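Local coordinates for protein glutamate racemase (Francisella tularensis subsp. tularensis, PDB 3OUT) that belongs to the Asp/Glu/hydantoin racemase family of two-domain alpha/beta enzymes and holds D-glutamic acid in a pocket between its domains, at residues 60-64 with 263-268; 141-145 with 173-179; 5-9 with 223-228; 187-191 with 250-254. Numbering follows the deposited sequence.

Interaction 1: residues 60-64 with 263-268; sequences QTAKF and VSLDSY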
loop_
_atom_site.group_PDB
_atom_site.type_symbol
_atom_site.label_atom_id
_atom_site.label_comp_id
_atom_site.label_asym_id
_atom_site.label_seq_id
_atom_site.Cartn_x
_atom_site.Cartn_y
_atom_site.Cartn_z
ATOM N N GLN B 60 -6.915 7.236 1.177
ATOM C CA GLN B 60 -7.166 6.254 0.154
ATOM C C GLN B 60 -8.592 5.699 0.247
ATOM O O GLN B 60 -9.298 5.641 -0.761
ATOM C CB GLN B 60 -6.157 5.101 0.268
ATOM C CG GLN B 60 -4.682 5.510 0.052
ATOM C CD GLN B 60 -3.824 4.296 0.075
ATOM O OE1 GLN B 60 -3.614 3.717 1.122
ATOM N NE2 GLN B 60 -3.345 3.860 -1.105
ATOM N N THR B 61 -9.020 5.306 1.455
ATOM C CA THR B 61 -10.371 4.753 1.666
ATOM C C THR B 61 -11.407 5.823 1.309
ATOM O O THR B 61 -12.404 5.524 0.697
ATOM C CB THR B 61 -10.575 4.265 3.087
ATOM O OG1 THR B 61 -9.654 3.185 3.310
ATOM C CG2 THR B 61 -12.014 3.760 3.310
ATOM N N ALA B 62 -11.174 7.054 1.697
ATOM C CA ALA B 62 -12.096 8.144 1.371
ATOM C C ALA B 62 -12.299 8.274 -0.111
ATOM O O ALA B 62 -13.448 8.359 -0.590
ATOM C CB ALA B 62 -11.634 9.498 1.979
ATOM N N LYS B 63 -11.198 8.242 -0.871
ATOM C CA LYS B 63 -11.299 8.356 -2.316
ATOM C C LYS B 63 -12.061 7.164 -2.894
ATOM O O LYS B 63 -12.859 7.322 -3.822
ATOM C CB LYS B 63 -9.917 8.528 -2.956
ATOM C CG LYS B 63 -9.292 9.841 -2.531
ATOM C CD LYS B 63 -7.812 9.949 -2.916
ATOM C CE LYS B 63 -7.180 11.184 -2.289
ATOM N NZ LYS B 63 -5.692 11.338 -2.681
ATOM N N PHE B 64 -11.800 5.955 -2.394
ATOM C CA PHE B 64 -12.518 4.792 -2.866
ATOM C C PHE B 64 -14.013 4.978 -2.645
ATOM O O PHE B 64 -14.815 4.707 -3.535
ATOM C CB PHE B 64 -12.020 3.518 -2.143
ATOM C CG PHE B 64 -12.718 2.270 -2.574
ATOM C CD1 PHE B 64 -13.955 1.939 -2.071
ATOM C CD2 PHE B 64 -12.142 1.440 -3.520
ATOM C CE1 PHE B 64 -14.595 0.799 -2.476
ATOM C CE2 PHE B 64 -12.793 0.290 -3.939
ATOM C CZ PHE B 64 -14.021 -0.032 -3.395
ATOM N N VAL B 263 -10.857 -6.059 -2.583
ATOM C CA VAL B 263 -10.503 -4.893 -3.369
ATOM C C VAL B 263 -9.099 -4.420 -3.009
ATOM O O VAL B 263 -8.461 -4.897 -2.054
ATOM C CB VAL B 263 -11.536 -3.746 -3.142
ATOM C CG1 VAL B 263 -12.994 -4.231 -3.478
ATOM C CG2 VAL B 263 -11.415 -3.192 -1.747
ATOM N N SER B 264 -8.598 -3.503 -3.837
ATOM C CA SER B 264 -7.297 -2.903 -3.666
ATOM C C SER B 264 -7.372 -1.400 -3.643
ATOM O O SER B 264 -8.164 -0.773 -4.390
ATOM C CB SER B 264 -6.402 -3.332 -4.828
ATOM O OG SER B 264 -5.099 -2.810 -4.664
ATOM N N LEU B 265 -6.541 -0.822 -2.777
ATOM C CA LEU B 265 -6.331 0.626 -2.710
ATOM C C LEU B 265 -5.086 1.060 -3.497
ATOM O O LEU B 265 -4.696 2.223 -3.400
ATOM C CB LEU B 265 -6.292 1.105 -1.267
ATOM C CG LEU B 265 -7.634 0.984 -0.525
ATOM C CD1 LEU B 265 -7.451 1.282 0.995
ATOM C CD2 LEU B 265 -8.713 1.862 -1.147
ATOM N N ASP B 266 -4.493 0.163 -4.288
ATOM C CA ASP B 266 -3.252 0.495 -5.017
ATOM C C ASP B 266 -3.373 1.771 -5.886
ATOM O O ASP B 266 -2.392 2.506 -6.039
ATOM C CB ASP B 266 -2.811 -0.666 -5.917
ATOM C CG ASP B 266 -2.274 -1.860 -5.156
ATOM O OD1 ASP B 266 -1.940 -1.770 -3.949
ATOM O OD2 ASP B 266 -2.139 -2.932 -5.841
ATOM N N SER B 267 -4.536 1.996 -6.476
ATOM C CA SER B 267 -4.746 3.156 -7.364
ATOM C C SER B 267 -5.249 4.391 -6.678
ATOM O O SER B 267 -5.571 5.355 -7.364
ATOM C CB SER B 267 -5.716 2.818 -8.508
ATOM O OG SER B 267 -5.206 1.732 -9.252
ATOM N N TYR B 268 -5.296 4.400 -5.348
ATOM C CA TYR B 268 -5.942 5.461 -4.594
ATOM C C TYR B 268 -4.961 6.230 -3.737
ATOM O O TYR B 268 -3.795 5.838 -3.519
ATOM C CB TYR B 268 -7.116 4.898 -3.753
ATOM C CG TYR B 268 -8.285 4.508 -4.592
ATOM C CD1 TYR B 268 -9.249 5.454 -4.911
ATOM C CD2 TYR B 268 -8.421 3.229 -5.127
ATOM C CE1 TYR B 268 -10.309 5.149 -5.678
ATOM C CE2 TYR B 268 -9.523 2.911 -5.937
ATOM C CZ TYR B 268 -10.456 3.877 -6.199
ATOM O OH TYR B 268 -11.544 3.623 -6.996
ATOM O OXT TYR B 268 -5.329 7.319 -3.262
HETATM O O HOH W 1 -4.722 9.006 -1.482
#
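Gln-60 opens the contact: its CA lies 5.0 Å from the CA of Tyr-268, and its NE2 donates to the Tyr-268 O at 3.2 Å with an N-H...O angle of 167°, while its OE1 is bonded to Arg-43. Thr-61 adds one grazing touch, OG1 to Leu-265 CD1 at 3.7 Å. Lys-63 runs out in extended form until a water links its NZ (2.8 Å) to the terminal carboxylate at Tyr-268 OXT (2.5 Å); the two charged atoms, Lys-63 NZ and Tyr-268 OXT, are themselves 4.1 Å apart. Phe-64 does most of the apolar work. Its CB sits over the Tyr-268 ring, 4.3 Å from the centroid and 9° off the normal, a CH-pi contact, and its ring edge points at the same face in an offset edge-to-face pair (centroids 5.6 Å, planes 60°). Phe-64 CB also meets Leu-265 CD2 at 3.8 Å. The chain's end, turned by a type I turn from Leu-265 to Tyr-268, thus leaves edge strand 259-262 and packs against helix 51-67, with Phe-38 of strand 35-39 touching Phe-64, Val-263 and Leu-265.

Interaction 2: residues 141-145 with 173-179; sequences VYSNP and YFHDKNI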
loop_
_atom_site.group_PDB
_atom_site.type_symbol
_atom_site.label_atom_id
_atom_site.label_comp_id
_atom_site.label_asym_id
_atom_site.label_seq_id
_atom_site.Cartn_x
_atom_site.Cartn_y
_atom_site.Cartn_z
ATOM N N VAL B 141 -11.397 15.532 32.068
ATOM C CA VAL B 141 -11.264 14.343 31.195
ATOM C C VAL B 141 -10.005 13.539 31.533
ATOM O O VAL B 141 -8.905 14.073 31.512
ATOM C CB VAL B 141 -11.251 14.726 29.713
ATOM C CG1 VAL B 141 -11.178 13.439 28.825
ATOM C CG2 VAL B 141 -12.471 15.564 29.337
ATOM N N TYR B 142 -10.211 12.282 31.925
ATOM C CA TYR B 142 -9.131 11.345 32.225
ATOM C C TYR B 142 -9.091 10.274 31.124
ATOM O O TYR B 142 -10.098 9.637 30.829
ATOM C CB TYR B 142 -9.393 10.679 33.557
ATOM C CG TYR B 142 -9.288 11.633 34.724
ATOM C CD1 TYR B 142 -8.043 12.008 35.237
ATOM C CD2 TYR B 142 -10.425 12.134 35.296
ATOM C CE1 TYR B 142 -7.958 12.873 36.334
ATOM C CE2 TYR B 142 -10.365 13.002 36.379
ATOM C CZ TYR B 142 -9.139 13.361 36.890
ATOM O OH TYR B 142 -9.133 14.206 37.983
ATOM N N SER B 143 -7.929 10.120 30.514
ATOM C CA SER B 143 -7.789 9.236 29.370
ATOM C C SER B 143 -6.704 8.208 29.615
ATOM O O SER B 143 -5.640 8.536 30.178
ATOM C CB SER B 143 -7.415 10.062 28.149
ATOM O OG SER B 143 -8.405 11.025 27.811
ATOM N N ASN B 144 -6.948 6.974 29.175
ATOM C CA ASN B 144 -5.939 5.915 29.287
ATOM C C ASN B 144 -6.014 4.969 28.086
ATOM O O ASN B 144 -7.063 4.445 27.811
ATOM C CB ASN B 144 -6.108 5.123 30.585
ATOM C CG ASN B 144 -4.817 4.440 31.043
ATOM O OD1 ASN B 144 -3.726 4.996 30.892
ATOM N ND2 ASN B 144 -4.947 3.241 31.637
ATOM N N PRO B 145 -4.863 4.724 27.403
ATOM C CA PRO B 145 -4.883 3.743 26.311
ATOM C C PRO B 145 -5.024 2.296 26.826
ATOM O O PRO B 145 -4.594 1.986 27.938
ATOM C CB PRO B 145 -3.541 3.971 25.617
ATOM C CG PRO B 145 -2.682 4.521 26.594
ATOM C CD PRO B 145 -3.522 5.282 27.595
ATOM N N TYR B 173 -6.170 2.847 36.745
ATOM C CA TYR B 173 -5.921 4.284 36.627
ATOM C C TYR B 173 -7.134 5.131 37.054
ATOM O O TYR B 173 -6.930 6.228 37.539
ATOM C CB TYR B 173 -5.515 4.636 35.191
ATOM C CG TYR B 173 -5.463 6.107 34.852
ATOM C CD1 TYR B 173 -4.437 6.905 35.307
ATOM C CD2 TYR B 173 -6.433 6.697 34.044
ATOM C CE1 TYR B 173 -4.380 8.260 34.971
ATOM C CE2 TYR B 173 -6.381 8.034 33.715
ATOM C CZ TYR B 173 -5.361 8.806 34.173
ATOM O OH TYR B 173 -5.289 10.126 33.839
ATOM N N PHE B 174 -8.358 4.626 36.855
ATOM C CA PHE B 174 -9.574 5.419 37.090
ATOM C C PHE B 174 -10.109 5.316 38.508
ATOM O O PHE B 174 -11.019 6.040 38.867
ATOM C CB PHE B 174 -10.693 5.022 36.123
ATOM C CG PHE B 174 -10.353 5.289 34.687
ATOM C CD1 PHE B 174 -10.426 6.556 34.184
ATOM C CD2 PHE B 174 -9.974 4.260 33.851
ATOM C CE1 PHE B 174 -10.118 6.820 32.855
ATOM C CE2 PHE B 174 -9.651 4.495 32.536
ATOM C CZ PHE B 174 -9.721 5.780 32.035
ATOM N N HIS B 175 -9.578 4.400 39.309
ATOM C CA HIS B 175 -10.242 4.128 40.595
ATOM C C HIS B 175 -10.310 5.346 41.520
ATOM O O HIS B 175 -11.323 5.531 42.200
ATOM C CB HIS B 175 -9.627 2.930 41.308
ATOM C CG HIS B 175 -10.101 1.623 40.767
ATOM N ND1 HIS B 175 -9.266 0.537 40.591
ATOM C CD2 HIS B 175 -11.327 1.230 40.346
ATOM C CE1 HIS B 175 -9.959 -0.470 40.085
ATOM N NE2 HIS B 175 -11.211 -0.074 39.921
ATOM N N ASP B 176 -9.283 6.180 41.524
ATOM C CA ASP B 176 -9.301 7.377 42.384
ATOM C C ASP B 176 -9.813 8.647 41.676
ATOM O O ASP B 176 -9.717 9.735 42.249
ATOM C CB ASP B 176 -7.898 7.643 42.971
ATOM C CG ASP B 176 -6.901 8.108 41.934
ATOM O OD1 ASP B 176 -7.179 7.983 40.743
ATOM O OD2 ASP B 176 -5.815 8.588 42.304
ATOM N N LYS B 177 -10.355 8.535 40.456
ATOM C CA LYS B 177 -10.647 9.741 39.656
ATOM C C LYS B 177 -12.091 10.217 39.757
ATOM O O LYS B 177 -12.413 11.285 39.232
ATOM C CB LYS B 177 -10.328 9.516 38.156
ATOM C CG LYS B 177 -8.893 9.073 37.816
ATOM C CD LYS B 177 -7.843 10.029 38.380
ATOM C CE LYS B 177 -6.467 9.840 37.745
ATOM N NZ LYS B 177 -5.704 8.696 38.318
ATOM N N ASN B 178 -12.963 9.432 40.389
ATOM C CA ASN B 178 -14.360 9.787 40.551
ATOM C C ASN B 178 -15.034 10.148 39.212
ATOM O O ASN B 178 -15.779 11.138 39.099
ATOM C CB ASN B 178 -14.504 10.944 41.561
ATOM C CG ASN B 178 -13.851 10.645 42.894
ATOM O OD1 ASN B 178 -14.159 9.632 43.532
ATOM N ND2 ASN B 178 -12.936 11.526 43.329
ATOM N N ILE B 179 -14.792 9.337 38.185
ATOM C CA ILE B 179 -15.475 9.574 36.906
ATOM C C ILE B 179 -16.978 9.252 36.987
ATOM O O ILE B 179 -17.415 8.312 37.686
ATOM C CB ILE B 179 -14.773 8.834 35.699
ATOM C CG1 ILE B 179 -15.101 7.347 35.665
ATOM C CG2 ILE B 179 -13.264 9.084 35.718
ATOM C CD1 ILE B 179 -14.385 6.575 34.446
HETATM O O HOH W 2 -11.571 13.948 39.513
HETATM O O HOH W 3 -5.696 11.569 31.701
#
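Tyr-142 presents one ring face to the aliphatic part of Lys-177, whose CD stands 3.8 Å from the ring centroid and 24° off its normal, a CH-pi contact. The phenol end is tied to the same residue through a water, 2.9 Å from Tyr-142 OH and 2.8 Å from Lys-177 O. The Lys-177 NZ meanwhile turns back to its own segment, donating to Tyr-173 O at 2.9 Å and forming a salt bridge with Asp-176 OD1, also 2.9 Å. A type I turn runs from Phe-174 to Lys-177, closed by Lys-177 N to Phe-174 O at 3.0 Å. In the fold, the turn links helix 161-171 to strand 181-184 and packs against strand 140-145, an edge strand of the four-stranded parallel sheet. Farther along that strand, Asn-144 CB lies 3.8 Å from Tyr-173 CD2 and 3.9 Å from Phe-174 CZ, with Asn-144 ND2 bonded to Tyr-170 O. A second water joins Ser-143 N (2.9 Å) to Tyr-173 OH (2.6 Å).

Interaction 3: residues 5-9 with 223-228; sequences LDNRP and KLLNTT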
loop_
_atom_site.group_PDB
_atom_site.type_symbol
_atom_site.label_atom_id
_atom_site.label_comp_id
_atom_site.label_asym_id
_atom_site.label_seq_id
_atom_site.Cartn_x
_atom_site.Cartn_y
_atom_site.Cartn_z
ATOM N N LEU B 5 -29.687 11.415 -5.804
ATOM C CA LEU B 5 -28.869 11.267 -4.540
ATOM C C LEU B 5 -29.544 10.321 -3.529
ATOM O O LEU B 5 -28.874 9.533 -2.837
ATOM C CB LEU B 5 -28.653 12.632 -3.900
ATOM C CG LEU B 5 -27.469 12.892 -2.974
ATOM C CD1 LEU B 5 -26.129 12.296 -3.485
ATOM C CD2 LEU B 5 -27.341 14.436 -2.758
ATOM N N ASP B 6 -30.872 10.392 -3.463
ATOM C CA ASP B 6 -31.661 9.587 -2.517
ATOM C C ASP B 6 -31.333 8.106 -2.493
ATOM O O ASP B 6 -31.394 7.466 -1.435
ATOM C CB ASP B 6 -33.153 9.652 -2.895
ATOM C CG ASP B 6 -33.774 10.995 -2.695
ATOM O OD1 ASP B 6 -33.157 11.886 -2.083
ATOM O OD2 ASP B 6 -34.942 11.136 -3.152
ATOM N N ASN B 7 -31.094 7.537 -3.667
ATOM C CA ASN B 7 -30.968 6.083 -3.804
ATOM C C ASN B 7 -29.506 5.611 -3.878
ATOM O O ASN B 7 -29.221 4.484 -4.258
ATOM C CB ASN B 7 -31.800 5.598 -4.998
ATOM C CG ASN B 7 -33.280 5.774 -4.758
ATOM O OD1 ASN B 7 -33.733 5.763 -3.619
ATOM N ND2 ASN B 7 -34.048 5.965 -5.829
ATOM N N ARG B 8 -28.586 6.497 -3.504
ATOM C CA ARG B 8 -27.189 6.145 -3.371
ATOM C C ARG B 8 -26.965 5.474 -2.014
ATOM O O ARG B 8 -27.757 5.688 -1.074
ATOM C CB ARG B 8 -26.326 7.398 -3.519
ATOM C CG ARG B 8 -26.198 7.833 -4.978
ATOM C CD ARG B 8 -25.664 9.253 -5.164
ATOM N NE ARG B 8 -25.947 9.687 -6.531
ATOM C CZ ARG B 8 -25.229 10.564 -7.225
ATOM N NH1 ARG B 8 -24.166 11.142 -6.690
ATOM N NH2 ARG B 8 -25.588 10.857 -8.466
ATOM N N PRO B 9 -25.906 4.648 -1.906
ATOM C CA PRO B 9 -25.614 3.941 -0.653
ATOM C C PRO B 9 -24.994 4.847 0.401
ATOM O O PRO B 9 -24.401 5.898 0.094
ATOM C CB PRO B 9 -24.616 2.861 -1.077
ATOM C CG PRO B 9 -23.916 3.423 -2.283
ATOM C CD PRO B 9 -24.869 4.401 -2.930
ATOM N N LYS B 223 -34.341 14.961 3.480
ATOM C CA LYS B 223 -35.150 14.181 2.537
ATOM C C LYS B 223 -34.297 13.312 1.593
ATOM O O LYS B 223 -34.546 13.262 0.374
ATOM C CB LYS B 223 -36.059 15.116 1.711
ATOM C CG LYS B 223 -37.003 16.021 2.524
ATOM C CD LYS B 223 -37.954 16.851 1.605
ATOM C CE LYS B 223 -39.298 16.147 1.305
ATOM N NZ LYS B 223 -40.341 17.091 0.719
ATOM N N LEU B 224 -33.290 12.641 2.153
ATOM C CA LEU B 224 -32.382 11.800 1.362
ATOM C C LEU B 224 -32.520 10.317 1.686
ATOM O O LEU B 224 -31.543 9.644 1.931
ATOM C CB LEU B 224 -30.953 12.247 1.620
ATOM C CG LEU B 224 -30.544 13.571 0.980
ATOM C CD1 LEU B 224 -29.119 13.932 1.447
ATOM C CD2 LEU B 224 -30.662 13.499 -0.562
ATOM N N LEU B 225 -33.751 9.821 1.667
ATOM C CA LEU B 225 -34.064 8.448 2.009
ATOM C C LEU B 225 -34.349 7.613 0.772
ATOM O O LEU B 225 -34.967 8.061 -0.201
ATOM C CB LEU B 225 -35.270 8.428 2.972
ATOM C CG LEU B 225 -35.142 9.181 4.287
ATOM C CD1 LEU B 225 -36.508 9.221 5.029
ATOM C CD2 LEU B 225 -34.136 8.583 5.196
ATOM N N ASN B 226 -33.871 6.372 0.795
ATOM C CA ASN B 226 -34.002 5.447 -0.306
ATOM C C ASN B 226 -35.469 5.030 -0.516
ATOM O O ASN B 226 -36.118 4.556 0.415
ATOM C CB ASN B 226 -33.068 4.244 -0.066
ATOM C CG ASN B 226 -33.010 3.273 -1.255
ATOM O OD1 ASN B 226 -34.032 2.827 -1.744
ATOM N ND2 ASN B 226 -31.795 2.887 -1.656
ATOM N N THR B 227 -35.969 5.252 -1.730
ATOM C CA THR B 227 -37.366 4.936 -2.082
ATOM C C THR B 227 -37.450 3.878 -3.164
ATOM O O THR B 227 -38.448 3.807 -3.897
ATOM C CB THR B 227 -38.077 6.210 -2.569
ATOM O OG1 THR B 227 -37.390 6.725 -3.713
ATOM C CG2 THR B 227 -38.085 7.271 -1.478
ATOM N N THR B 228 -36.408 3.062 -3.307
ATOM C CA THR B 228 -36.476 1.916 -4.200
ATOM C C THR B 228 -37.253 0.786 -3.483
ATOM O O THR B 228 -37.360 0.764 -2.248
ATOM C CB THR B 228 -35.103 1.402 -4.589
ATOM O OG1 THR B 228 -34.480 0.804 -3.454
ATOM C CG2 THR B 228 -34.227 2.542 -5.121
HETATM O O HOH W 4 -29.542 3.905 0.101
#
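Lys-223 ends helix 208-221 with positive phi (54°), as the C-prime residue of a Schellman motif; its O comes within 3.1 Å of Asp-6 OD1, but both are acceptors and do not bond. At Leu-224 the two segments come close, its CA 4.5 Å from the CA of Asp-6, and Leu-224 CD2 touches Leu-5 CB at 4.0 Å. Lys-71 NZ accounts for two of the carbonyls here, bonding both Leu-224 O and Asp-6 O. Leu-225 contributes mainly its O, 3.6 Å from Asp-6 CB. Here the loop before strand 10-14 meets the loop between helix 208-221 and strand 234-238 at the surface, both strands belonging to the six-stranded parallel sheet. Asn-226 forms an Asx turn: its OD1 accepts from Thr-228 N (2.9 Å) and Thr-228 OG1 (2.7 Å), while a water bridges its ND2 (3.0 Å) to Arg-8 O (2.8 Å). Inside that turn Thr-227 N donates to Asn-7 OD1 (3.0 Å, 156°). Thr-228 CG2 then packs on Asn-7 CG at 3.4 Å.

Interaction 4: residues 187-191 with 250-254; sequences THYPI and EMFLQ. With DGL (D-glutamic acid), chain E.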
loop_
_atom_site.group_PDB
_atom_site.type_symbol
_atom_site.label_atom_id
_atom_site.label_comp_id
_atom_site.label_asym_id
_atom_site.label_seq_id
_atom_site.Cartn_x
_atom_site.Cartn_y
_atom_site.Cartn_z
ATOM N N THR B 187 -14.205 0.761 18.859
ATOM C CA THR B 187 -15.308 -0.105 18.415
ATOM C C THR B 187 -15.350 -1.479 19.097
ATOM O O THR B 187 -16.434 -2.091 19.214
ATOM C CB THR B 187 -15.208 -0.396 16.891
ATOM O OG1 THR B 187 -13.897 -0.883 16.576
ATOM C CG2 THR B 187 -15.435 0.814 16.098
ATOM N N HIS B 188 -14.172 -1.987 19.463
ATOM C CA HIS B 188 -14.063 -3.344 19.981
ATOM C C HIS B 188 -14.538 -3.475 21.430
ATOM O O HIS B 188 -14.887 -4.568 21.858
ATOM C CB HIS B 188 -12.618 -3.807 19.890
ATOM C CG HIS B 188 -12.171 -4.106 18.504
ATOM N ND1 HIS B 188 -12.374 -3.253 17.438
ATOM C CD2 HIS B 188 -11.533 -5.191 18.009
ATOM C CE1 HIS B 188 -11.847 -3.798 16.351
ATOM N NE2 HIS B 188 -11.319 -4.968 16.675
ATOM N N TYR B 189 -14.502 -2.378 22.181
ATOM C CA TYR B 189 -14.591 -2.483 23.650
ATOM C C TYR B 189 -15.986 -2.861 24.160
ATOM O O TYR B 189 -16.058 -3.506 25.205
ATOM C CB TYR B 189 -14.074 -1.237 24.355
ATOM C CG TYR B 189 -12.630 -0.859 24.044
ATOM C CD1 TYR B 189 -11.761 -1.695 23.301
ATOM C CD2 TYR B 189 -12.106 0.338 24.534
ATOM C CE1 TYR B 189 -10.457 -1.283 23.023
ATOM C CE2 TYR B 189 -10.832 0.714 24.286
ATOM C CZ TYR B 189 -9.993 -0.112 23.564
ATOM O OH TYR B 189 -8.717 0.338 23.305
ATOM N N PRO B 190 -17.069 -2.432 23.484
ATOM C CA PRO B 190 -18.402 -2.880 23.975
ATOM C C PRO B 190 -18.579 -4.414 24.062
ATOM O O PRO B 190 -19.375 -4.873 24.880
ATOM C CB PRO B 190 -19.369 -2.236 22.980
ATOM C CG PRO B 190 -18.649 -0.976 22.507
ATOM C CD PRO B 190 -17.221 -1.456 22.387
ATOM N N ILE B 191 -17.844 -5.204 23.274
ATOM C CA ILE B 191 -17.856 -6.678 23.381
ATOM C C ILE B 191 -17.549 -7.177 24.765
ATOM O O ILE B 191 -18.118 -8.199 25.188
ATOM C CB ILE B 191 -16.782 -7.305 22.409
ATOM C CG1 ILE B 191 -17.237 -7.070 20.967
ATOM C CG2 ILE B 191 -16.492 -8.829 22.687
ATOM C CD1 ILE B 191 -18.406 -7.987 20.512
ATOM N N GLU B 250 -18.291 -11.256 11.788
ATOM C CA GLU B 250 -19.700 -11.564 11.990
ATOM C C GLU B 250 -20.051 -11.601 13.468
ATOM O O GLU B 250 -21.218 -11.410 13.800
ATOM C CB GLU B 250 -20.108 -12.828 11.228
ATOM C CG GLU B 250 -20.058 -12.581 9.728
ATOM C CD GLU B 250 -20.509 -13.776 8.891
ATOM O OE1 GLU B 250 -20.863 -14.849 9.442
ATOM O OE2 GLU B 250 -20.482 -13.625 7.660
HETATM N N MSE B 251 -19.052 -11.755 14.340
HETATM C CA MSE B 251 -19.247 -11.543 15.815
HETATM C C MSE B 251 -19.733 -10.109 16.090
HETATM O O MSE B 251 -20.621 -9.914 16.911
HETATM C CB MSE B 251 -17.978 -11.868 16.609
HETATM C CG MSE B 251 -18.108 -11.747 18.112
HETATM SE SE MSE B 251 -16.459 -12.009 19.106
HETATM C CE MSE B 251 -15.379 -10.435 18.579
ATOM N N PHE B 252 -19.217 -9.132 15.339
ATOM C CA PHE B 252 -19.630 -7.734 15.474
ATOM C C PHE B 252 -20.890 -7.455 14.708
ATOM O O PHE B 252 -21.729 -6.694 15.183
ATOM C CB PHE B 252 -18.521 -6.779 14.989
ATOM C CG PHE B 252 -17.385 -6.652 15.963
ATOM C CD1 PHE B 252 -16.284 -7.455 15.865
ATOM C CD2 PHE B 252 -17.449 -5.753 17.008
ATOM C CE1 PHE B 252 -15.234 -7.365 16.741
ATOM C CE2 PHE B 252 -16.381 -5.656 17.913
ATOM C CZ PHE B 252 -15.288 -6.475 17.782
ATOM N N LEU B 253 -21.010 -8.021 13.511
ATOM C CA LEU B 253 -22.152 -7.697 12.620
ATOM C C LEU B 253 -23.426 -8.357 13.125
ATOM O O LEU B 253 -24.500 -7.805 13.008
ATOM C CB LEU B 253 -21.875 -8.165 11.189
ATOM C CG LEU B 253 -22.974 -7.870 10.147
ATOM C CD1 LEU B 253 -23.263 -6.369 10.051
ATOM C CD2 LEU B 253 -22.529 -8.409 8.806
ATOM N N GLN B 254 -23.311 -9.559 13.676
ATOM C CA GLN B 254 -24.476 -10.297 14.214
ATOM C C GLN B 254 -25.411 -10.843 13.132
ATOM O O GLN B 254 -26.570 -11.215 13.404
ATOM C CB GLN B 254 -25.237 -9.472 15.273
ATOM C CG GLN B 254 -24.343 -9.074 16.459
ATOM C CD GLN B 254 -25.101 -8.611 17.691
ATOM O OE1 GLN B 254 -26.330 -8.601 17.720
ATOM N NE2 GLN B 254 -24.368 -8.192 18.705
HETATM N N DGL E . -10.019 -1.324 14.213
HETATM C CA DGL E . -9.167 -0.811 15.343
HETATM C C DGL E . -7.724 -0.747 14.930
HETATM O O DGL E . -7.441 -0.767 13.711
HETATM C CB DGL E . -9.542 0.589 15.815
HETATM C CG DGL E . -11.022 0.785 16.174
HETATM C CD DGL E . -11.336 2.083 16.892
HETATM O OE1 DGL E . -10.406 2.809 17.289
HETATM O OE2 DGL E . -12.556 2.346 17.093
HETATM O OXT DGL E . -6.826 -0.600 15.794
#
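Aromatic and apolar contacts carry the join between the two segments. Phe-252 turns its ring edge to the face of His-188 in an edge-to-face pair, centroids 5.1 Å apart and planes at 55°, with His-188 CD2 and Phe-252 CZ 4.0 Å apart. Ile-191 covers a face of the Phe-252 ring with CD1, and its CG1 reaches Phe-252 CE2 at 3.5 Å; the same Ile-191 CD1 is 4.3 Å from CE of Met-251, modelled as selenomethionine. Topologically, the loop after strand 181-184 of the four-stranded sheet here meets helix 245-253, which precedes edge strand 259-262 of the six-stranded sheet, so the contact spans the two halves of the racemase fold beside the ligand pocket. Hydrogen bonds from 187-191 go to other partners. Thr-187 N donates to OE2 of D-glutamic acid at 2.9 Å and 164°. Thr-187 OG1 accepts from His-188 ND1 at 2.9 Å, while NE2 of that imidazole is bonded to Glu-154, so both ring nitrogens are engaged. The nearest approach of His-188 to the ligand is CE1 to the ligand N, 3.7 Å. Ser-15, Tyr-46, Gly-47, Asn-78 and Thr-79 supply further hydrogen bonds to the ligand.

Interaction 4 joins elements associated with both sheets, its centre about 10 Å from the chain's centre; the centres of the other three lie about 19 to 23 Å from it. Interactions 1 and 3 belong to the six-stranded half and cross along the sequence, their nearest atoms about 9 Å apart; interaction 2 belongs to the four-stranded half, its centre about 38 and 43 Å from theirs. Interaction 3, a surface contact, is mainly polar, with a direct bond, a water bridge and one leucine contact. Interactions 1, 2 and 4 are partly buried: the first two mix ring contacts with water bridges, whereas in interaction 4 the segments meet through apolar and aromatic groups, while Thr-187 N bonds the ligand.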